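Side-chain contacts in Sel1 repeat family protein (Pseudomonas aeruginosa, PDB 6LCH), which probably acts as an immunity protein against the type VI secretion effector PldB, built on a helical scaffold of Sel1 repeats: residues K6-V11 with F123-A128; A61-A66 with F100-A105; A135-G140 with A166-E171; K141-I144 with K148-D151; Y175-E180 with V188-S193. One frame throughout, in Å; residues are numbered along the deposited sequence.

Overall arrangement
The five contacts follow an all-helical chain, in which paired helices stack as expected of Sel1 repeats. Interaction 2 joins helices 59-70 and 97-107 and is nested within the long loop closed by interaction 1, where the N-terminal segment meets helix 123-129. Interactions 1 and 2 have centres about 18 Å apart and touch through Phe123 and Phe100. Interaction 3, its centre about 7 Å from the centre of the chain, links helices 133-146 and 166-178; interaction 4 lies nested within it at the turn between helices 133-146 and 150-162. Interaction 5 shares helix 166-178 with interaction 3. Touches of 1 with 2, 1 with 3, 3 with 4 and 3 with 5 make the packing continuous.

Interaction 1 (K6-V11 with F123-A128); sequences KPFVCV and FLDKAA
Phe8 and Ala128 mark the closest backbone approach, 7.6 Å from CA to CA, where the irregular segment 6-11 passes helix 123-129. The Phe8 side chain spans that gap: with CG anti to the carbonyl carbon (chi1 -61°), the ring reaches across and its far rim meets Asp125. Phe8 CE1 lies 3.5 Å from the backbone Asp125 O, and Phe8 CZ is 3.6 Å from Asp125 CB. Ring and carboxylate planes stand 62° apart, with Asp125 CG at the ring edge and in its plane; Asp125 OD2 is 3.7 Å from Phe8 CE1. Nearer the ring's base, Phe8 CD1 makes an apolar contact with Ala128 CB at 4.3 Å. One water adds a polar bridge, donating to Val9 O at 2.8 Å and to Ala128 O at 3.1 Å while accepting from Val11 N at 3.3 Å. The hydrogen bond between Phe8 N and Tyr156 OH and the Cys10-Cys159 disulfide tie the same segment to helix 150-162. Because aromatic C-H groups carry slight positive charge, Asp125 OD2 near the ring plane probably adds weak attraction, whereas Asp125 O packs obliquely; the directional bonding across this contact runs through the water.

Interaction 2 (A61-A66 with F100-A105); sequences AMHNLA and FYDMGA
His63 and Asp102 carry the whole contact through one hydrogen bond between two helices whose CA atoms, at these same residues, stand 7.8 Å apart. The donor is His63 ND1 and the acceptor Asp102 OD1, 3.0 Å away. The N-H...O angle of 172° shows a nearly straight bond, and the acceptor also lies in the imidazole plane. On the acid's side the fit is less exact: the donor comes from the syn side of OD1 but lies 32° out of the carboxylate plane. His63 reaches this position because its CG is anti to the backbone N (chi1 171°), which carries the ring across to the neighbouring helix.

Beyond the bond, the carboxylate probably adds an electrostatic attraction. Asp102 OD2 lies 3.5 Å from His63 CE1, setting both carboxylate oxygens beside one edge of the ring, and OD2 also accepts a bond from Gln98 NE2, which helps fix the carboxylate's rotation. A buried acid this close would probably raise the pKa of the imidazole.

Packing supplies the third element: Asp102 rests on Tyr88 and Met91 of helix 81-93. The result is a His-carboxylate hydrogen bond linking helices 59-70 and 97-107 while helix 81-93 packs against both, within the stacked-helix architecture of Sel1 repeats, which belong to the TPR clan.

Interaction 3 (A135-G140 with A166-E171); sequences ALTELG and APASYE
Thr137 divides its two branches according to chi1 (-59°): OG1 stands anti to the carbonyl carbon, CG2 anti to the backbone N, and each meets a different residue of helix 166-178. Glu171 sets CG anti to the carbonyl carbon (chi1 -64°), which puts CG against Thr137; the bend at chi2 then acts only on the carboxylate beyond it. Thus Thr137 CG2 is 4.0 Å from Glu171 CG, the two side chains crossing at about a right angle, and it also lies 4.3 Å from the backbone Pro167 O. The hydroxyl branch comes over the methyl of Ala168, with Thr137 OG1 3.4 Å from Ala168 CB.

The helix geometry explains why such short side chains suffice. The axes of the two segments run nearly parallel, 20° between their N-to-C directions, and approach to 9.7 Å; at the nearest point Thr137 CA and Ala168 CA are 5.6 Å apart. Thr137 and Ala168 also both touch Ala160 of helix 150-162, so small residues from three helices gather here, joining the neighbouring Sel1 ranges 133-165 and 166-198.

Thr137 OG1 is buried, and its polar need is met within its own helix by a hydrogen bond to Pro133 O. The hydroxyl can therefore lie against a methyl group without losing its bond, and the attraction between these two segments rests mainly on van der Waals contact.

Interaction 4 (K141-I144 with K148-D151); sequences KFYI and KKKD
Tyr143 and Lys149 meet at the tight turn of a helical hairpin, the pair of helices 133-146 and 150-162 that falls within one Sel1 range. The first helix widens into a pi-type turn at 142-144, shortly before its end, and Lys149 takes the N-cap position of the second. Backbone separations show how sharply the chain reverses: 4.8 Å between Tyr143 CA and Lys149 CA, and only 3.9 Å between Ile144 CA and Lys150 CA.

The side chains of Tyr143 and Lys149 lie alongside one another and point the same way. Tyr143 CB rests 3.3 Å from the backbone Lys149 O, while Tyr143 CD1 is 3.9 Å from Lys149 CB. Lys149 leaves its backbone with CG anti to the carbonyl carbon (chi1 -54°) and then bends at chi2 and chi3, carrying NZ to 6.0 Å from the Tyr143 ring centroid, 19° off the ring normal; at that range any cation-pi attraction is weak at most.

Packing extends from here into the second helix, where Tyr143 touches Leu152 and Tyr156, and Ile144 touches Leu154 and Thr157. Lys150 touches Tyr175 on helix 166-178. On the far side of the turn from Tyr143's ring, Ile144 CG1 comes to 3.8 Å from the carbonyl oxygen Lys150 O.

Interaction 5 (Y175-E180 with V188-S193); sequences YYKIVE and VYYQVS
Tyr190 OH is approached by a water and by the end of Lys177. The water lies 2.5 Å from Tyr190 OH, in the plane of the phenol ring at its edge. The same water accepts a hydrogen bond from Lys177 NZ at 3.0 Å, so it appears to bridge the ammonium and the phenol, with the short leg to the hydroxyl doubtful in length. Lys177 CE also touches Tyr190 OH directly, at 3.3 Å, coming in near the ring plane. The lysine reaches this place by running extended from the helix, its CG anti to the backbone N (chi1 176°), and then turning at chi3 (72°), which lays its last carbons across the end of the tyrosine at about a right angle.

Both segments belong to one Sel1 range, 166-198, as the two helices of a hairpin: 166-178 and 183-195. Tyr190 is buried there, its ring meeting that of Tyr170 edge-to-face and that of Phe204 on helix 199-208, so the phenol is held between the hairpin and the next helix while its hydroxyl faces Lys177.

One residue back on each segment, Tyr176 and Tyr189 pair rim to rim. Their planes differ by just 11°, yet the centroids are 5.7 Å apart and neither ring covers the face of the other; this is therefore not a stack. The rims touch at Tyr176 CE2 and Tyr189 CE1, 3.5 Å apart. Tyr176 CD2 and Tyr189 CD1 follow at 3.7 Å. Over the centre of one face of the Tyr176 ring sits Tyr175 CD2, 4.0 Å above the plane.

Interaction 1 (K6-V11 with F123-A128)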
# COMPACT_ATOMS: atom_id res chain seq x y z
N LYS A 6 -10.82 -6.74 21.20
CA LYS A 6 -12.09 -6.38 20.59
C LYS A 6 -11.82 -5.72 19.24
O LYS A 6 -11.06 -4.75 19.19
CB LYS A 6 -12.90 -5.45 21.49
CG LYS A 6 -12.91 -5.86 22.95
CD LYS A 6 -13.34 -7.31 23.13
CE LYS A 6 -14.23 -7.47 24.34
NZ LYS A 6 -13.80 -8.61 25.20
N PRO A 7 -12.42 -6.21 18.15
CA PRO A 7 -12.06 -5.70 16.83
C PRO A 7 -12.30 -4.20 16.71
O PRO A 7 -13.32 -3.67 17.15
CB PRO A 7 -12.98 -6.48 15.88
CG PRO A 7 -14.05 -7.06 16.75
CD PRO A 7 -13.41 -7.29 18.08
N PHE A 8 -11.34 -3.54 16.08
CA PHE A 8 -11.37 -2.09 15.94
C PHE A 8 -12.50 -1.64 15.02
O PHE A 8 -12.87 -2.33 14.07
CB PHE A 8 -10.03 -1.62 15.40
CG PHE A 8 -8.85 -1.96 16.28
CD1 PHE A 8 -7.79 -2.69 15.79
CD2 PHE A 8 -8.82 -1.55 17.62
CE1 PHE A 8 -6.71 -3.00 16.59
CE2 PHE A 8 -7.74 -1.86 18.43
CZ PHE A 8 -6.68 -2.59 17.91
N VAL A 9 -13.06 -0.47 15.32
CA VAL A 9 -14.00 0.17 14.41
C VAL A 9 -13.22 0.74 13.23
O VAL A 9 -12.09 1.21 13.39
CB VAL A 9 -14.80 1.26 15.15
CG1 VAL A 9 -15.47 2.22 14.16
CG2 VAL A 9 -15.84 0.63 16.07
N CYS A 10 -13.81 0.65 12.04
CA CYS A 10 -13.14 1.14 10.84
C CYS A 10 -13.21 2.66 10.79
O CYS A 10 -14.30 3.23 10.71
CB CYS A 10 -13.76 0.53 9.59
SG CYS A 10 -12.95 1.06 8.06
N VAL A 11 -12.05 3.32 10.83
CA VAL A 11 -11.98 4.77 10.83
C VAL A 11 -11.07 5.23 9.70
O VAL A 11 -10.11 4.54 9.32
CB VAL A 11 -11.50 5.33 12.19
CG1 VAL A 11 -12.46 4.92 13.30
CG2 VAL A 11 -10.09 4.86 12.49
N PHE A 123 2.23 -1.90 18.07
CA PHE A 123 2.36 -0.87 17.05
C PHE A 123 1.35 -1.08 15.93
O PHE A 123 0.68 -0.14 15.50
CB PHE A 123 3.79 -0.83 16.52
CG PHE A 123 4.72 -0.01 17.38
CD1 PHE A 123 4.49 1.34 17.59
CD2 PHE A 123 5.81 -0.60 17.99
CE1 PHE A 123 5.33 2.08 18.39
CE2 PHE A 123 6.66 0.14 18.79
CZ PHE A 123 6.41 1.48 19.00
N LEU A 124 1.20 -2.33 15.47
CA LEU A 124 0.24 -2.61 14.41
C LEU A 124 -1.18 -2.30 14.86
O LEU A 124 -1.96 -1.70 14.11
CB LEU A 124 0.35 -4.07 13.98
CG LEU A 124 1.42 -4.42 12.94
CD1 LEU A 124 1.33 -5.89 12.58
CD2 LEU A 124 1.26 -3.55 11.71
N ASP A 125 -1.54 -2.72 16.08
CA ASP A 125 -2.90 -2.50 16.56
C ASP A 125 -3.19 -1.02 16.75
O ASP A 125 -4.27 -0.54 16.40
CB ASP A 125 -3.13 -3.28 17.85
CG ASP A 125 -3.29 -4.77 17.62
OD1 ASP A 125 -3.01 -5.56 18.55
OD2 ASP A 125 -3.68 -5.16 16.50
N LYS A 126 -2.23 -0.28 17.32
CA LYS A 126 -2.41 1.16 17.49
C LYS A 126 -2.58 1.86 16.14
O LYS A 126 -3.48 2.68 15.96
CB LYS A 126 -1.23 1.75 18.26
CG LYS A 126 -1.39 3.24 18.57
CD LYS A 126 -2.69 3.52 19.31
CE LYS A 126 -2.73 4.97 19.81
NZ LYS A 126 -4.11 5.42 20.13
N ALA A 127 -1.71 1.53 15.17
CA ALA A 127 -1.84 2.11 13.84
C ALA A 127 -3.15 1.69 13.18
O ALA A 127 -3.87 2.53 12.63
CB ALA A 127 -0.65 1.69 12.97
N ALA A 128 -3.49 0.40 13.24
CA ALA A 128 -4.79 -0.04 12.76
C ALA A 128 -5.91 0.63 13.55
O ALA A 128 -6.98 0.90 12.99
CB ALA A 128 -4.91 -1.56 12.86
O HOH W 1 -9.86 1.06 11.78

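Interaction 2 (A61-A66 with F100-A105)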
# COMPACT_ATOMS: atom_id res chain seq x y z
N ALA A 61 7.07 13.44 4.59
CA ALA A 61 8.51 13.67 4.45
C ALA A 61 9.29 12.85 5.48
O ALA A 61 10.35 12.32 5.16
CB ALA A 61 8.82 15.16 4.60
N MET A 62 8.78 12.76 6.71
CA MET A 62 9.41 11.92 7.72
C MET A 62 9.41 10.46 7.30
O MET A 62 10.41 9.75 7.44
CB MET A 62 8.68 12.07 9.06
CG MET A 62 8.83 13.42 9.70
SD MET A 62 8.14 13.43 11.35
CE MET A 62 6.39 13.38 11.05
N HIS A 63 8.27 9.99 6.78
CA HIS A 63 8.17 8.61 6.32
C HIS A 63 9.14 8.35 5.16
O HIS A 63 9.92 7.39 5.19
CB HIS A 63 6.73 8.31 5.91
CG HIS A 63 6.55 7.00 5.21
ND1 HIS A 63 6.37 5.82 5.89
CD2 HIS A 63 6.52 6.69 3.89
CE1 HIS A 63 6.24 4.83 5.02
NE2 HIS A 63 6.33 5.33 3.80
N ASN A 64 9.11 9.21 4.14
CA ASN A 64 9.97 9.00 2.98
C ASN A 64 11.44 9.07 3.35
O ASN A 64 12.25 8.26 2.87
CB ASN A 64 9.66 10.04 1.89
CG ASN A 64 8.44 9.68 1.08
OD1 ASN A 64 7.59 8.91 1.53
ND2 ASN A 64 8.35 10.24 -0.12
N LEU A 65 11.81 10.03 4.20
CA LEU A 65 13.22 10.17 4.57
C LEU A 65 13.70 8.99 5.39
O LEU A 65 14.79 8.45 5.15
CB LEU A 65 13.43 11.48 5.33
CG LEU A 65 14.87 11.77 5.75
CD1 LEU A 65 15.79 11.69 4.54
CD2 LEU A 65 14.96 13.13 6.43
N ALA A 66 12.89 8.55 6.36
CA ALA A 66 13.28 7.42 7.19
C ALA A 66 13.41 6.14 6.36
O ALA A 66 14.26 5.30 6.64
CB ALA A 66 12.28 7.22 8.32
N PHE A 100 3.17 4.75 13.79
CA PHE A 100 3.14 3.53 14.58
C PHE A 100 3.48 2.31 13.74
O PHE A 100 4.25 1.44 14.17
CB PHE A 100 1.75 3.37 15.22
CG PHE A 100 1.40 4.46 16.19
CD1 PHE A 100 1.88 4.42 17.49
CD2 PHE A 100 0.60 5.52 15.80
CE1 PHE A 100 1.55 5.43 18.39
CE2 PHE A 100 0.27 6.53 16.70
CZ PHE A 100 0.75 6.48 17.99
N TYR A 101 2.90 2.21 12.54
CA TYR A 101 3.24 1.12 11.63
C TYR A 101 4.73 1.08 11.33
O TYR A 101 5.34 0.01 11.30
CB TYR A 101 2.44 1.27 10.33
CG TYR A 101 2.77 0.23 9.27
CD1 TYR A 101 3.71 0.50 8.27
CD2 TYR A 101 2.12 -0.99 9.25
CE1 TYR A 101 3.99 -0.44 7.30
CE2 TYR A 101 2.40 -1.94 8.28
CZ TYR A 101 3.34 -1.66 7.31
OH TYR A 101 3.62 -2.60 6.34
N ASP A 102 5.34 2.25 11.11
CA ASP A 102 6.75 2.28 10.74
C ASP A 102 7.63 1.87 11.91
O ASP A 102 8.66 1.21 11.72
CB ASP A 102 7.14 3.67 10.24
CG ASP A 102 6.41 4.06 8.96
OD1 ASP A 102 6.15 5.27 8.79
OD2 ASP A 102 6.11 3.18 8.13
N MET A 103 7.27 2.27 13.13
CA MET A 103 8.10 1.96 14.28
C MET A 103 8.08 0.47 14.60
O MET A 103 9.10 -0.11 14.98
CB MET A 103 7.66 2.77 15.50
CG MET A 103 8.57 2.61 16.69
SD MET A 103 10.13 3.48 16.49
CE MET A 103 9.63 5.13 16.98
N GLY A 104 6.91 -0.17 14.47
CA GLY A 104 6.82 -1.59 14.74
C GLY A 104 7.68 -2.43 13.81
O GLY A 104 8.17 -3.48 14.20
N ALA A 105 7.85 -1.97 12.57
CA ALA A 105 8.77 -2.62 11.65
C ALA A 105 10.23 -2.37 12.01
O ALA A 105 11.11 -3.04 11.47
CB ALA A 105 8.51 -2.16 10.22

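Interaction 3 (A135-G140 with A166-E171)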
# COMPACT_ATOMS: atom_id res chain seq x y z
N ALA A 135 -1.21 -0.91 8.20
CA ALA A 135 -1.31 -1.74 9.40
C ALA A 135 -2.51 -2.68 9.33
O ALA A 135 -2.41 -3.85 9.73
CB ALA A 135 -1.39 -0.86 10.64
N LEU A 136 -3.64 -2.20 8.82
CA LEU A 136 -4.82 -3.06 8.71
C LEU A 136 -4.60 -4.17 7.69
O LEU A 136 -5.12 -5.27 7.85
CB LEU A 136 -6.05 -2.23 8.33
CG LEU A 136 -6.62 -1.22 9.32
CD1 LEU A 136 -7.44 -0.20 8.55
CD2 LEU A 136 -7.47 -1.90 10.37
N THR A 137 -3.83 -3.88 6.64
CA THR A 137 -3.54 -4.88 5.61
C THR A 137 -2.62 -5.97 6.14
O THR A 137 -2.82 -7.16 5.85
CB THR A 137 -2.93 -4.21 4.39
OG1 THR A 137 -3.84 -3.22 3.89
CG2 THR A 137 -2.63 -5.22 3.30
N GLU A 138 -1.59 -5.59 6.91
CA GLU A 138 -0.69 -6.59 7.49
C GLU A 138 -1.43 -7.49 8.48
O GLU A 138 -1.24 -8.71 8.48
CB GLU A 138 0.49 -5.92 8.17
CG GLU A 138 1.36 -6.86 9.00
CD GLU A 138 2.16 -7.82 8.14
OE1 GLU A 138 2.46 -7.47 6.98
OE2 GLU A 138 2.49 -8.93 8.63
N LEU A 139 -2.27 -6.89 9.33
CA LEU A 139 -3.07 -7.69 10.25
C LEU A 139 -4.00 -8.62 9.48
O LEU A 139 -4.18 -9.79 9.86
CB LEU A 139 -3.87 -6.77 11.18
CG LEU A 139 -3.08 -6.03 12.26
CD1 LEU A 139 -3.93 -4.93 12.87
CD2 LEU A 139 -2.59 -6.98 13.34
N GLY A 140 -4.59 -8.12 8.39
CA GLY A 140 -5.39 -8.98 7.54
C GLY A 140 -4.61 -10.18 7.04
O GLY A 140 -5.14 -11.30 7.00
N ALA A 166 -4.32 0.55 -2.48
CA ALA A 166 -4.32 -0.50 -3.50
C ALA A 166 -3.84 -1.86 -3.01
O ALA A 166 -4.48 -2.87 -3.36
CB ALA A 166 -3.48 -0.04 -4.70
N PRO A 167 -2.75 -1.99 -2.23
CA PRO A 167 -2.31 -3.33 -1.83
C PRO A 167 -3.33 -4.09 -1.00
O PRO A 167 -3.25 -5.33 -0.93
CB PRO A 167 -1.03 -3.06 -1.02
CG PRO A 167 -0.57 -1.73 -1.49
CD PRO A 167 -1.81 -0.96 -1.76
N ALA A 168 -4.28 -3.41 -0.37
CA ALA A 168 -5.35 -4.12 0.33
C ALA A 168 -6.34 -4.73 -0.65
O ALA A 168 -6.79 -5.86 -0.46
CB ALA A 168 -6.07 -3.17 1.29
N SER A 169 -6.69 -3.98 -1.70
CA SER A 169 -7.53 -4.54 -2.75
C SER A 169 -6.82 -5.67 -3.49
O SER A 169 -7.48 -6.58 -4.00
CB SER A 169 -7.94 -3.44 -3.74
OG SER A 169 -8.88 -2.55 -3.15
N TYR A 170 -5.49 -5.61 -3.57
CA TYR A 170 -4.73 -6.73 -4.13
C TYR A 170 -4.89 -7.98 -3.27
O TYR A 170 -5.09 -9.08 -3.78
CB TYR A 170 -3.25 -6.35 -4.26
CG TYR A 170 -2.38 -7.46 -4.83
CD1 TYR A 170 -2.15 -7.56 -6.20
CD2 TYR A 170 -1.79 -8.41 -4.00
CE1 TYR A 170 -1.36 -8.56 -6.72
CE2 TYR A 170 -1.00 -9.42 -4.52
CZ TYR A 170 -0.79 -9.49 -5.87
OH TYR A 170 -0.00 -10.50 -6.39
N GLU A 171 -4.78 -7.82 -1.94
CA GLU A 171 -4.98 -8.95 -1.04
C GLU A 171 -6.40 -9.48 -1.12
O GLU A 171 -6.64 -10.66 -0.85
CB GLU A 171 -4.64 -8.54 0.39
CG GLU A 171 -3.19 -8.17 0.62
CD GLU A 171 -2.24 -9.31 0.31
OE1 GLU A 171 -2.47 -10.43 0.81
OE2 GLU A 171 -1.26 -9.09 -0.43

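Interaction 4 (K141-I144 with K148-D151)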
# COMPACT_ATOMS: atom_id res chain seq x y z
N LYS A 141 -3.35 -9.98 6.67
CA LYS A 141 -2.53 -11.09 6.17
C LYS A 141 -2.25 -12.12 7.26
O LYS A 141 -2.23 -13.32 6.99
CB LYS A 141 -1.23 -10.55 5.58
CG LYS A 141 -1.41 -9.91 4.22
CD LYS A 141 -0.47 -8.73 4.01
CE LYS A 141 0.95 -9.18 3.75
NZ LYS A 141 1.79 -8.08 3.20
N PHE A 142 -2.03 -11.67 8.50
CA PHE A 142 -1.80 -12.60 9.60
C PHE A 142 -3.08 -13.34 9.97
O PHE A 142 -3.06 -14.55 10.23
CB PHE A 142 -1.23 -11.86 10.81
CG PHE A 142 -1.06 -12.72 12.04
CD1 PHE A 142 0.08 -13.47 12.21
CD2 PHE A 142 -2.04 -12.76 13.02
CE1 PHE A 142 0.25 -14.27 13.34
CE2 PHE A 142 -1.88 -13.55 14.15
CZ PHE A 142 -0.74 -14.30 14.31
N TYR A 143 -4.21 -12.63 9.98
CA TYR A 143 -5.46 -13.22 10.44
C TYR A 143 -6.04 -14.18 9.41
O TYR A 143 -6.61 -15.21 9.78
CB TYR A 143 -6.46 -12.12 10.76
CG TYR A 143 -6.18 -11.43 12.07
CD1 TYR A 143 -5.77 -12.16 13.18
CD2 TYR A 143 -6.33 -10.06 12.20
CE1 TYR A 143 -5.52 -11.53 14.39
CE2 TYR A 143 -6.08 -9.43 13.40
CZ TYR A 143 -5.67 -10.17 14.49
OH TYR A 143 -5.42 -9.54 15.69
N ILE A 144 -5.94 -13.85 8.12
CA ILE A 144 -6.56 -14.69 7.10
C ILE A 144 -5.84 -16.03 7.01
O ILE A 144 -6.47 -17.09 7.03
CB ILE A 144 -6.59 -13.97 5.75
CG1 ILE A 144 -7.52 -12.76 5.80
CG2 ILE A 144 -7.04 -14.91 4.63
CD1 ILE A 144 -7.28 -11.77 4.67
N LYS A 148 -6.19 -18.55 12.20
CA LYS A 148 -7.43 -19.00 11.57
C LYS A 148 -8.56 -18.01 11.81
O LYS A 148 -9.72 -18.40 11.97
CB LYS A 148 -7.80 -20.39 12.06
CG LYS A 148 -6.80 -21.47 11.64
CD LYS A 148 -6.18 -21.17 10.28
CE LYS A 148 -5.33 -22.33 9.78
NZ LYS A 148 -4.41 -22.85 10.84
N LYS A 149 -8.24 -16.72 11.82
CA LYS A 149 -9.24 -15.67 11.98
C LYS A 149 -9.49 -14.98 10.65
O LYS A 149 -9.25 -13.77 10.51
CB LYS A 149 -8.77 -14.66 13.03
CG LYS A 149 -8.42 -15.28 14.37
CD LYS A 149 -8.88 -14.38 15.49
CE LYS A 149 -10.38 -14.14 15.40
NZ LYS A 149 -10.77 -12.86 16.06
N LYS A 150 -9.99 -15.74 9.67
CA LYS A 150 -10.19 -15.21 8.32
C LYS A 150 -11.13 -14.01 8.32
O LYS A 150 -10.92 -13.05 7.57
CB LYS A 150 -10.72 -16.32 7.41
CG LYS A 150 -11.58 -15.83 6.27
CD LYS A 150 -13.05 -16.17 6.51
CE LYS A 150 -13.96 -15.30 5.65
NZ LYS A 150 -15.40 -15.64 5.85
N ASP A 151 -12.18 -14.05 9.15
CA ASP A 151 -13.19 -13.00 9.07
C ASP A 151 -12.67 -11.67 9.58
O ASP A 151 -12.99 -10.61 9.02
CB ASP A 151 -14.43 -13.41 9.85
CG ASP A 151 -15.27 -12.22 10.26
OD1 ASP A 151 -15.17 -11.79 11.43
OD2 ASP A 151 -16.04 -11.72 9.41

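Interaction 5 (Y175-E180 with V188-S193)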
# COMPACT_ATOMS: atom_id res chain seq x y z
N TYR A 175 -7.19 -13.19 -2.04
CA TYR A 175 -8.06 -14.00 -1.19
C TYR A 175 -9.11 -14.74 -2.01
O TYR A 175 -9.26 -15.96 -1.88
CB TYR A 175 -8.73 -13.12 -0.14
CG TYR A 175 -9.80 -13.86 0.63
CD1 TYR A 175 -9.46 -14.72 1.66
CD2 TYR A 175 -11.15 -13.71 0.31
CE1 TYR A 175 -10.43 -15.41 2.36
CE2 TYR A 175 -12.12 -14.40 1.00
CZ TYR A 175 -11.76 -15.24 2.03
OH TYR A 175 -12.73 -15.93 2.72
N TYR A 176 -9.83 -14.02 -2.86
CA TYR A 176 -10.91 -14.64 -3.62
C TYR A 176 -10.38 -15.66 -4.60
O TYR A 176 -10.99 -16.72 -4.80
CB TYR A 176 -11.73 -13.57 -4.34
CG TYR A 176 -12.78 -12.98 -3.45
CD1 TYR A 176 -13.88 -13.74 -3.08
CD2 TYR A 176 -12.66 -11.70 -2.95
CE1 TYR A 176 -14.85 -13.22 -2.25
CE2 TYR A 176 -13.62 -11.17 -2.11
CZ TYR A 176 -14.72 -11.94 -1.77
OH TYR A 176 -15.69 -11.43 -0.94
N LYS A 177 -9.25 -15.37 -5.24
CA LYS A 177 -8.65 -16.31 -6.17
C LYS A 177 -8.22 -17.59 -5.46
O LYS A 177 -8.47 -18.70 -5.94
CB LYS A 177 -7.45 -15.67 -6.86
CG LYS A 177 -6.70 -16.62 -7.78
CD LYS A 177 -5.48 -15.94 -8.40
CE LYS A 177 -4.39 -15.75 -7.38
NZ LYS A 177 -3.12 -15.32 -8.02
N ILE A 178 -7.58 -17.45 -4.30
CA ILE A 178 -6.86 -18.55 -3.67
C ILE A 178 -7.70 -19.26 -2.61
O ILE A 178 -7.74 -20.49 -2.56
CB ILE A 178 -5.53 -18.01 -3.09
CG1 ILE A 178 -4.61 -17.58 -4.23
CG2 ILE A 178 -4.85 -19.05 -2.25
CD1 ILE A 178 -3.73 -16.41 -3.89
N VAL A 179 -8.38 -18.51 -1.74
CA VAL A 179 -9.13 -19.14 -0.66
C VAL A 179 -10.51 -19.60 -1.13
O VAL A 179 -10.97 -20.69 -0.77
CB VAL A 179 -9.22 -18.19 0.55
CG1 VAL A 179 -10.01 -18.85 1.69
CG2 VAL A 179 -7.83 -17.81 1.03
N GLU A 180 -11.18 -18.79 -1.95
CA GLU A 180 -12.55 -19.07 -2.36
C GLU A 180 -12.66 -19.57 -3.79
O GLU A 180 -13.76 -19.93 -4.22
CB GLU A 180 -13.41 -17.81 -2.19
CG GLU A 180 -13.44 -17.27 -0.77
CD GLU A 180 -14.84 -16.96 -0.30
OE1 GLU A 180 -15.69 -17.88 -0.30
OE2 GLU A 180 -15.11 -15.80 0.08
N VAL A 188 -12.29 -8.73 -10.24
CA VAL A 188 -12.89 -7.43 -9.92
C VAL A 188 -11.99 -6.67 -8.95
O VAL A 188 -11.74 -5.47 -9.12
CB VAL A 188 -14.30 -7.62 -9.35
CG1 VAL A 188 -14.79 -6.32 -8.69
CG2 VAL A 188 -15.26 -8.06 -10.44
N TYR A 189 -11.48 -7.37 -7.93
CA TYR A 189 -10.70 -6.71 -6.89
C TYR A 189 -9.28 -6.40 -7.33
O TYR A 189 -8.70 -5.39 -6.91
CB TYR A 189 -10.71 -7.57 -5.63
CG TYR A 189 -11.89 -7.28 -4.75
CD1 TYR A 189 -12.77 -8.29 -4.38
CD2 TYR A 189 -12.15 -5.99 -4.31
CE1 TYR A 189 -13.86 -8.02 -3.57
CE2 TYR A 189 -13.23 -5.71 -3.51
CZ TYR A 189 -14.08 -6.72 -3.14
OH TYR A 189 -15.15 -6.42 -2.34
N TYR A 190 -8.67 -7.27 -8.15
CA TYR A 190 -7.38 -6.93 -8.74
C TYR A 190 -7.50 -5.66 -9.58
O TYR A 190 -6.60 -4.82 -9.57
CB TYR A 190 -6.86 -8.08 -9.60
CG TYR A 190 -6.26 -9.25 -8.84
CD1 TYR A 190 -5.13 -9.08 -8.04
CD2 TYR A 190 -6.80 -10.52 -8.96
CE1 TYR A 190 -4.57 -10.16 -7.36
CE2 TYR A 190 -6.25 -11.59 -8.28
CZ TYR A 190 -5.14 -11.41 -7.49
OH TYR A 190 -4.61 -12.50 -6.83
N GLN A 191 -8.61 -5.51 -10.30
CA GLN A 191 -8.79 -4.33 -11.13
C GLN A 191 -8.95 -3.08 -10.28
O GLN A 191 -8.34 -2.04 -10.55
CB GLN A 191 -9.99 -4.50 -12.06
CG GLN A 191 -10.00 -3.51 -13.22
CD GLN A 191 -11.34 -3.43 -13.93
OE1 GLN A 191 -12.38 -3.75 -13.36
NE2 GLN A 191 -11.31 -3.00 -15.18
N VAL A 192 -9.77 -3.16 -9.22
CA VAL A 192 -9.91 -2.04 -8.29
C VAL A 192 -8.55 -1.64 -7.73
O VAL A 192 -8.24 -0.45 -7.59
CB VAL A 192 -10.90 -2.40 -7.17
CG1 VAL A 192 -10.77 -1.43 -6.00
CG2 VAL A 192 -12.32 -2.42 -7.70
N SER A 193 -7.71 -2.64 -7.43
CA SER A 193 -6.36 -2.36 -6.98
C SER A 193 -5.59 -1.54 -8.00
O SER A 193 -4.88 -0.59 -7.63
CB SER A 193 -5.64 -3.68 -6.69
OG SER A 193 -4.34 -3.46 -6.17
O HOH W 2 -2.66 -13.55 -5.65